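Local coordinates for histidine triad (HIT) protein (Clostridium difficile, PDB 4EGU) that binds zinc and guanosine monophosphate and, as a histidine triad family member, probably acts as a nucleotide hydrolase or transferase, at residues K20-D24 / D25-A29; H48-S51 / L52-P56; K58-D61 / I62-H65; H65-V68 / V69-K72. One frame throughout, in Å; residues are numbered along the deposited sequence.

Contact 1 (K20-D24 / D25-A29)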
# COMPACT_ATOMS: atom_id res chain seq x y z
N LYS A 20 17.50 11.34 -4.63
CA LYS A 20 17.19 10.80 -3.32
C LYS A 20 16.29 11.71 -2.50
O LYS A 20 16.51 12.92 -2.40
CB LYS A 20 18.49 10.59 -2.57
CG LYS A 20 18.32 9.82 -1.31
CD LYS A 20 19.66 9.50 -0.72
CE LYS A 20 20.03 10.53 0.31
NZ LYS A 20 21.22 10.07 1.03
N VAL A 21 15.28 11.10 -1.92
CA VAL A 21 14.30 11.74 -1.07
C VAL A 21 14.46 11.33 0.40
O VAL A 21 14.15 12.10 1.32
CB VAL A 21 12.88 11.35 -1.59
CG1 VAL A 21 11.79 11.87 -0.67
CG2 VAL A 21 12.69 11.86 -3.01
N TYR A 22 14.92 10.11 0.62
CA TYR A 22 15.12 9.58 1.96
C TYR A 22 16.21 8.53 1.91
O TYR A 22 16.28 7.75 0.95
CB TYR A 22 13.83 8.92 2.47
CG TYR A 22 13.96 8.30 3.84
CD1 TYR A 22 13.64 9.04 4.98
CD2 TYR A 22 14.43 7.02 4.02
CE1 TYR A 22 13.76 8.50 6.24
CE2 TYR A 22 14.57 6.46 5.29
CZ TYR A 22 14.23 7.23 6.40
OH TYR A 22 14.33 6.73 7.68
N GLU A 23 17.01 8.44 2.96
CA GLU A 23 17.88 7.29 3.12
C GLU A 23 18.17 7.06 4.59
O GLU A 23 18.49 8.00 5.33
CB GLU A 23 19.19 7.43 2.34
CG GLU A 23 19.97 6.12 2.23
CD GLU A 23 21.27 6.22 1.45
OE1 GLU A 23 21.59 7.31 0.95
OE2 GLU A 23 21.97 5.19 1.35
N ASP A 24 18.14 5.80 4.99
CA ASP A 24 18.69 5.35 6.26
C ASP A 24 19.44 4.04 6.01
O ASP A 24 19.76 3.72 4.85
CB ASP A 24 17.62 5.29 7.38
CG ASP A 24 16.55 4.22 7.16
OD1 ASP A 24 16.74 3.30 6.35
OD2 ASP A 24 15.49 4.33 7.84
N ASP A 25 19.76 3.30 7.06
CA ASP A 25 20.51 2.06 6.90
C ASP A 25 19.77 0.95 6.18
O ASP A 25 20.40 0.01 5.74
CB ASP A 25 21.00 1.54 8.25
CG ASP A 25 19.87 1.19 9.22
OD1 ASP A 25 18.77 1.76 9.13
OD2 ASP A 25 20.10 0.32 10.09
N ARG A 26 18.45 1.05 6.06
CA ARG A 26 17.54 -0.02 5.62
C ARG A 26 16.75 0.29 4.37
O ARG A 26 16.30 -0.63 3.70
CB ARG A 26 16.47 -0.32 6.69
CG ARG A 26 16.94 -1.09 7.90
CD ARG A 26 15.80 -1.33 8.89
NE ARG A 26 14.92 -2.41 8.47
CZ ARG A 26 13.73 -2.67 9.01
NH1 ARG A 26 13.27 -1.92 10.00
NH2 ARG A 26 13.01 -3.69 8.57
N VAL A 27 16.45 1.57 4.13
CA VAL A 27 15.48 2.01 3.14
C VAL A 27 16.03 3.21 2.41
O VAL A 27 16.72 4.05 2.99
CB VAL A 27 14.12 2.36 3.83
CG1 VAL A 27 13.21 3.15 2.90
CG2 VAL A 27 13.41 1.09 4.31
N LEU A 28 15.72 3.29 1.13
CA LEU A 28 16.00 4.44 0.29
C LEU A 28 14.69 4.83 -0.39
O LEU A 28 13.91 3.99 -0.80
CB LEU A 28 17.04 4.11 -0.81
CG LEU A 28 17.40 5.19 -1.84
CD1 LEU A 28 18.27 6.28 -1.24
CD2 LEU A 28 18.11 4.54 -3.00
N ALA A 29 14.47 6.13 -0.55
CA ALA A 29 13.38 6.63 -1.38
C ALA A 29 13.94 7.58 -2.40
O ALA A 29 14.87 8.34 -2.10
CB ALA A 29 12.29 7.31 -0.57

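Contact 2 (H48-S51 / L52-P56). With ZN (zinc ion), chain D.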
# COMPACT_ATOMS: atom_id res chain seq x y z
N HIS A 48 17.03 -6.89 -1.24
CA HIS A 48 16.19 -7.33 -2.35
C HIS A 48 15.19 -8.41 -1.93
O HIS A 48 15.57 -9.49 -1.47
CB HIS A 48 17.08 -7.88 -3.47
CG HIS A 48 16.31 -8.31 -4.67
ND1 HIS A 48 16.20 -7.54 -5.82
CD2 HIS A 48 15.57 -9.42 -4.88
CE1 HIS A 48 15.43 -8.18 -6.68
NE2 HIS A 48 15.03 -9.32 -6.13
N TYR A 49 13.92 -8.11 -2.14
CA TYR A 49 12.83 -9.08 -2.16
C TYR A 49 12.17 -8.95 -3.53
O TYR A 49 11.97 -7.82 -4.00
CB TYR A 49 11.76 -8.76 -1.10
CG TYR A 49 12.19 -8.87 0.30
CD1 TYR A 49 12.17 -10.11 0.94
CD2 TYR A 49 12.52 -7.74 1.03
CE1 TYR A 49 12.50 -10.23 2.26
CE2 TYR A 49 12.87 -7.86 2.35
CZ TYR A 49 12.86 -9.10 2.96
OH TYR A 49 13.20 -9.19 4.29
N ASP A 50 11.80 -10.05 -4.17
CA ASP A 50 11.27 -9.95 -5.51
C ASP A 50 9.91 -9.21 -5.54
O ASP A 50 9.59 -8.55 -6.51
CB ASP A 50 11.05 -11.34 -6.14
CG ASP A 50 12.33 -12.11 -6.43
OD1 ASP A 50 13.42 -11.53 -6.47
OD2 ASP A 50 12.22 -13.34 -6.65
N SER A 51 9.12 -9.37 -4.48
CA SER A 51 7.75 -8.85 -4.41
C SER A 51 7.22 -9.05 -3.00
O SER A 51 7.84 -9.73 -2.19
CB SER A 51 6.82 -9.58 -5.38
OG SER A 51 6.47 -10.86 -4.90
N LEU A 52 6.04 -8.49 -2.74
CA LEU A 52 5.41 -8.62 -1.44
C LEU A 52 5.22 -10.07 -1.00
O LEU A 52 5.39 -10.40 0.17
CB LEU A 52 4.06 -7.87 -1.48
CG LEU A 52 3.21 -7.95 -0.24
CD1 LEU A 52 3.90 -7.41 0.97
CD2 LEU A 52 1.91 -7.21 -0.49
N ILE A 53 4.85 -10.95 -1.93
CA ILE A 53 4.62 -12.35 -1.55
C ILE A 53 5.89 -13.10 -1.20
O ILE A 53 5.81 -14.20 -0.66
CB ILE A 53 3.80 -13.14 -2.57
CG1 ILE A 53 4.52 -13.30 -3.91
CG2 ILE A 53 2.47 -12.52 -2.75
CD1 ILE A 53 3.78 -14.25 -4.86
N ASP A 54 7.05 -12.53 -1.51
CA ASP A 54 8.32 -13.14 -1.20
C ASP A 54 8.88 -12.69 0.15
O ASP A 54 9.94 -13.15 0.55
CB ASP A 54 9.27 -12.88 -2.36
CG ASP A 54 8.75 -13.53 -3.64
OD1 ASP A 54 8.64 -14.77 -3.67
OD2 ASP A 54 8.44 -12.81 -4.62
N ILE A 55 8.15 -11.85 0.87
CA ILE A 55 8.58 -11.46 2.20
C ILE A 55 8.01 -12.47 3.21
O ILE A 55 6.79 -12.58 3.31
CB ILE A 55 8.09 -10.05 2.58
CG1 ILE A 55 8.48 -8.99 1.57
CG2 ILE A 55 8.65 -9.69 3.96
CD1 ILE A 55 7.82 -7.69 1.89
N PRO A 56 8.86 -13.18 3.95
CA PRO A 56 8.30 -14.07 4.97
C PRO A 56 7.55 -13.29 6.03
O PRO A 56 7.91 -12.14 6.32
CB PRO A 56 9.53 -14.77 5.58
CG PRO A 56 10.68 -14.01 5.12
CD PRO A 56 10.33 -13.20 3.93
ZN ZN D . 16.95 -5.69 -6.26
O HOH W 1 9.49 -14.20 -7.00

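Contact 3 (K58-D61 / I62-H65)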
# COMPACT_ATOMS: atom_id res chain seq x y z
N LYS A 58 7.72 -13.27 9.14
CA LYS A 58 8.53 -12.79 10.24
C LYS A 58 9.40 -11.57 9.84
O LYS A 58 9.96 -10.94 10.72
CB LYS A 58 9.38 -13.90 10.84
CG LYS A 58 10.53 -14.32 9.99
CD LYS A 58 11.30 -15.42 10.70
CE LYS A 58 12.62 -15.73 10.04
NZ LYS A 58 13.41 -16.67 10.88
N GLU A 59 9.47 -11.25 8.54
CA GLU A 59 10.21 -10.09 8.04
C GLU A 59 9.29 -8.97 7.58
O GLU A 59 9.79 -7.98 7.01
CB GLU A 59 11.18 -10.51 6.92
CG GLU A 59 12.26 -11.44 7.44
CD GLU A 59 13.17 -12.06 6.42
OE1 GLU A 59 13.16 -11.65 5.24
OE2 GLU A 59 13.91 -12.98 6.81
N MET A 60 8.00 -9.07 7.86
CA MET A 60 7.07 -8.08 7.33
C MET A 60 7.23 -6.72 7.98
O MET A 60 6.71 -5.75 7.47
CB MET A 60 5.62 -8.57 7.45
CG MET A 60 4.66 -7.90 6.46
SD MET A 60 5.02 -8.20 4.74
CE MET A 60 4.60 -9.92 4.60
N ASP A 61 8.00 -6.61 9.04
CA ASP A 61 8.30 -5.33 9.64
C ASP A 61 8.98 -4.37 8.66
O ASP A 61 8.92 -3.16 8.86
CB ASP A 61 9.12 -5.46 10.93
CG ASP A 61 10.39 -6.30 10.77
OD1 ASP A 61 10.73 -6.76 9.66
OD2 ASP A 61 11.08 -6.49 11.80
N ILE A 62 9.60 -4.87 7.58
CA ILE A 62 10.15 -3.94 6.60
C ILE A 62 9.03 -3.07 6.02
O ILE A 62 9.25 -1.90 5.69
CB ILE A 62 10.97 -4.66 5.51
CG1 ILE A 62 11.70 -3.66 4.62
CG2 ILE A 62 10.10 -5.58 4.67
CD1 ILE A 62 12.66 -2.73 5.33
N VAL A 63 7.83 -3.63 5.89
CA VAL A 63 6.69 -2.86 5.37
C VAL A 63 6.26 -1.78 6.37
O VAL A 63 5.92 -0.66 5.96
CB VAL A 63 5.54 -3.80 4.96
CG1 VAL A 63 4.32 -3.00 4.52
CG2 VAL A 63 5.99 -4.73 3.84
N SER A 64 6.27 -2.06 7.67
CA SER A 64 5.96 -1.03 8.64
C SER A 64 7.02 0.09 8.59
O SER A 64 6.66 1.26 8.64
CB SER A 64 5.76 -1.59 10.03
OG SER A 64 6.88 -2.25 10.47
N HIS A 65 8.30 -0.29 8.47
CA HIS A 65 9.31 0.74 8.40
C HIS A 65 9.14 1.60 7.13
O HIS A 65 9.26 2.83 7.21
CB HIS A 65 10.71 0.16 8.48
CG HIS A 65 11.75 1.23 8.61
ND1 HIS A 65 11.75 2.16 9.64
CD2 HIS A 65 12.77 1.56 7.80
CE1 HIS A 65 12.77 2.98 9.47
NE2 HIS A 65 13.42 2.63 8.37

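Contact 4 (H65-V68 / V69-K72)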
# COMPACT_ATOMS: atom_id res chain seq x y z
N HIS A 65 8.30 -0.29 8.47
CA HIS A 65 9.31 0.74 8.40
C HIS A 65 9.14 1.60 7.13
O HIS A 65 9.26 2.83 7.21
CB HIS A 65 10.71 0.16 8.48
CG HIS A 65 11.75 1.23 8.61
ND1 HIS A 65 11.75 2.16 9.64
CD2 HIS A 65 12.77 1.56 7.80
CE1 HIS A 65 12.77 2.98 9.47
NE2 HIS A 65 13.42 2.63 8.37
N ILE A 66 8.83 0.97 6.01
CA ILE A 66 8.54 1.72 4.81
C ILE A 66 7.41 2.73 5.04
O ILE A 66 7.47 3.85 4.54
CB ILE A 66 8.24 0.75 3.65
CG1 ILE A 66 9.56 0.12 3.16
CG2 ILE A 66 7.46 1.41 2.53
CD1 ILE A 66 9.36 -1.04 2.18
N HIS A 67 6.37 2.32 5.77
CA HIS A 67 5.25 3.23 6.04
C HIS A 67 5.60 4.37 6.99
O HIS A 67 5.09 5.48 6.81
CB HIS A 67 4.02 2.46 6.49
CG HIS A 67 3.29 1.81 5.34
ND1 HIS A 67 3.74 0.70 4.66
CD2 HIS A 67 2.15 2.18 4.70
CE1 HIS A 67 2.89 0.42 3.68
NE2 HIS A 67 1.91 1.30 3.68
N VAL A 68 6.46 4.14 7.99
CA VAL A 68 6.98 5.25 8.78
C VAL A 68 7.71 6.25 7.86
O VAL A 68 7.53 7.46 7.98
CB VAL A 68 7.89 4.75 9.91
CG1 VAL A 68 8.63 5.93 10.56
CG2 VAL A 68 7.07 3.98 10.93
N VAL A 69 8.52 5.73 6.94
CA VAL A 69 9.24 6.57 5.99
C VAL A 69 8.27 7.38 5.12
O VAL A 69 8.48 8.57 4.92
CB VAL A 69 10.23 5.73 5.17
CG1 VAL A 69 10.80 6.53 4.00
CG2 VAL A 69 11.32 5.18 6.08
N ILE A 70 7.23 6.72 4.61
CA ILE A 70 6.24 7.43 3.80
C ILE A 70 5.66 8.60 4.59
O ILE A 70 5.58 9.72 4.07
CB ILE A 70 5.13 6.45 3.36
CG1 ILE A 70 5.67 5.46 2.33
CG2 ILE A 70 3.91 7.21 2.83
CD1 ILE A 70 4.75 4.29 2.02
N ASN A 71 5.25 8.36 5.82
CA ASN A 71 4.65 9.41 6.62
C ASN A 71 5.67 10.53 6.94
O ASN A 71 5.30 11.70 6.96
CB ASN A 71 4.04 8.88 7.91
CG ASN A 71 2.65 8.32 7.71
OD1 ASN A 71 2.11 8.28 6.59
ND2 ASN A 71 2.05 7.91 8.81
N LYS A 72 6.93 10.17 7.16
CA LYS A 72 7.96 11.18 7.41
C LYS A 72 8.14 12.08 6.20
O LYS A 72 8.31 13.30 6.36
CB LYS A 72 9.29 10.51 7.77
CG LYS A 72 9.33 9.98 9.20
CD LYS A 72 10.65 9.33 9.54
CE LYS A 72 10.84 9.17 11.04
NZ LYS A 72 10.87 10.47 11.73

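Contact 1 (K20-D24 / D25-A29)
At the bend between Asp24 and Val27, one carboxylate oxygen holds the turn together: Asp24 OD1 accepts the backbone N-H of Arg26 at 2.8 Å and that of Val27 as well. The two donors come in differently, Val27 N nearly along the C-O axis of the carboxylate, Arg26 N from above its plane. What folds the group back over the turn is the first torsion of Asp24 (chi1 67°), which sets CG between the backbone N and the carbonyl carbon. The other oxygen is gripped too: Tyr22 OH donates to Asp24 OD2 at 2.7 Å, in the plane of the phenol ring but above that of the carboxylate, and His65 of helix 61-77 binds the same oxygen. Asp24 N closes the loop on Val27 O with a nearly straight bond of 3.0 Å.

Tyr22 reaches along the hairpin because its CG lies opposite the backbone N (chi1 178°); its CB rests on Ala29 CB at 3.8 Å, and Val27 O sits at the ring edge. On the opposite face of the sheet, Leu28 crosses the Lys20 chain at about a right angle, its CD1 3.5 Å from Lys20 CG and also touching Glu23 CB. Lys20 bends at its third torsion (95°), and its NZ forms a salt bridge with Glu23 OE1, while Glu23 OE2 makes one with Lys46. Ala29 O receives both Val21 N and Tyr22 N from one side of its carbonyl plane, and this doubling is a classic beta bulge in the antiparallel hairpin that edges the HIT-fold sheet.

Contact 2 (H48-S51 / L52-P56)
Ser51 and Asp54 tie together the short 3-10 turn that follows the zinc ligand His48, in the loop between strand 39-45 and helix 61-77 of the HIT fold. Ser51 OG donates to Asp54 OD2 at 2.8 Å, approaching from above the carboxylate plane, while Asp54 N returns a bond of 3.0 Å to Ser51 O. The two residues therefore hold each other by side chain and by backbone. With chi1 at 76°, Ser51 OG is set between its own N and carbonyl carbon, at the start of the turn, where it also takes a weak bond from Ile53 N.

Tyr49 packs on the far end of the turn. Ile55 CG1 lies over one face of its ring, 4.0 Å from the centroid and displaced toward the rim, a CH-pi contact in which the two side chains cross at about a right angle. Pro56 CD approaches Tyr49 CE1 obliquely, and the phenol hydroxyl is bonded to Glu59. Leu52 and Ile53 pack against the second subunit, whose Asn71 binds Leu52 O.

Asp50 connects the turn to the metal. A water donates to both Asp50 OD2 and Asp54 OD2, which probably eases the closeness of two like charges. Cys6, Cys9 and His100 complete the site, in which His48 ND1 binds zinc at 2.0 Å; at the other side of the imidazole, His48 NE2 donates in the ring plane to Asp50 OD1 at 2.8 Å.

Contact 3 (K58-D61 / I62-H65)
Met60 and Val63 meet through their torsions: Met60 sends CG opposite its backbone N (chi1 -157°) and then bends at its second and third torsions, while Val63 places CG2 beside its own N. The two side chains run side by side, pointing the same way, and Met60 SD touches Val63 CG2 at 3.7 Å. Ser64, with chi1 60°, turns OG back toward the chain, 2.8 Å from Asp61 O, although its one proton could also go to an acceptor of the second subunit. Ile62 brings its CG2 branch against Glu59 O at 3.4 Å.

Here the chain passes from a 3-10 turn into helix 61-77, the long helix of the HIT fold. The backbone bonds record the change: Ile62 N to Glu59 O (3.2 Å) and Val63 N to Met60 O (2.9 Å) each span three residues, and His65 N to Asp61 O, at 3.0 Å, is the first of these to span four. The three-residue donors stand above the carbonyl planes, whereas His65 N comes nearly end-on to its oxygen.

The helix start lies at the subunit interface. Ser64 packs against Ser64 of the second subunit, and Met60 O lies within hydrogen-bonding reach of the hydroxyl of that same residue, one of several acceptors that could take its single proton. On the side turned to its own chain, Ile62 packs on Val27 of strand 27-31.

Contact 4 (H65-V68 / V69-K72)
Val69 and His65 make the clearest ring contact along this part of the helix. Val69 CG2 lies over one face of the His65 imidazole, 4.2 Å from the centroid and shifted toward the rim, a CH-pi contact 20° off the ring normal. Val69 carries CG2 beside its own backbone N, opposite the carbonyl carbon, and this turns the methyl back one helical turn toward the ring; the same methyl is 3.3 Å from His65 O. Ile70 CD1, three residues on from His67, stands over the centre of that ring, 4.3 Å above its plane.

The aliphatic pairs are spaced four residues apart. Ile66 CG2 meets Ile70 CD1 at 4.0 Å. Lys72 lies alongside Val68, both pointing the same way, and its CE reaches Val68 CG1 at 4.0 Å before the chain bends at its last torsion (-62°).

The backbone bonds are those of a regular alpha-helix: Val69, Ile70, Asn71 and Lys72 each donate to the carbonyl four residues earlier, with Ile70 N to Ile66 O at 2.9 Å. One polar side chain finds its partner just before this run: His67 ND1 binds Val63 O, the carbonyl one turn back.

Helix 61-77 lies across the sheet, with Ile66, Val69 and Ile70 packed on Val43 of strand 39-45 and Ile70 also on Phe84 and Val86 of strand 84-90, while Val68 packs against Met60 of the second subunit.

Contacts 3 and 4 are successive turns of helix 61-77 that share His65, yet they differ: contact 4 is mostly buried and apolar, whereas contact 3 is a partly buried helix start rich in backbone and hydroxyl bonds. Contact 1, at the sheet edge, meets both through Asp24 and His65, and it also packs Tyr22 on Val69 of contact 4. Contact 2 lies near the zinc, about 18 Å between centres from contacts 1 and 4 without touching either; it joins contact 3 through Tyr49 and Glu59. Contacts 1 and 2 are partly buried too, and carboxylates grip the turns in both, while contacts 2, 3 and 4 touch the second subunit.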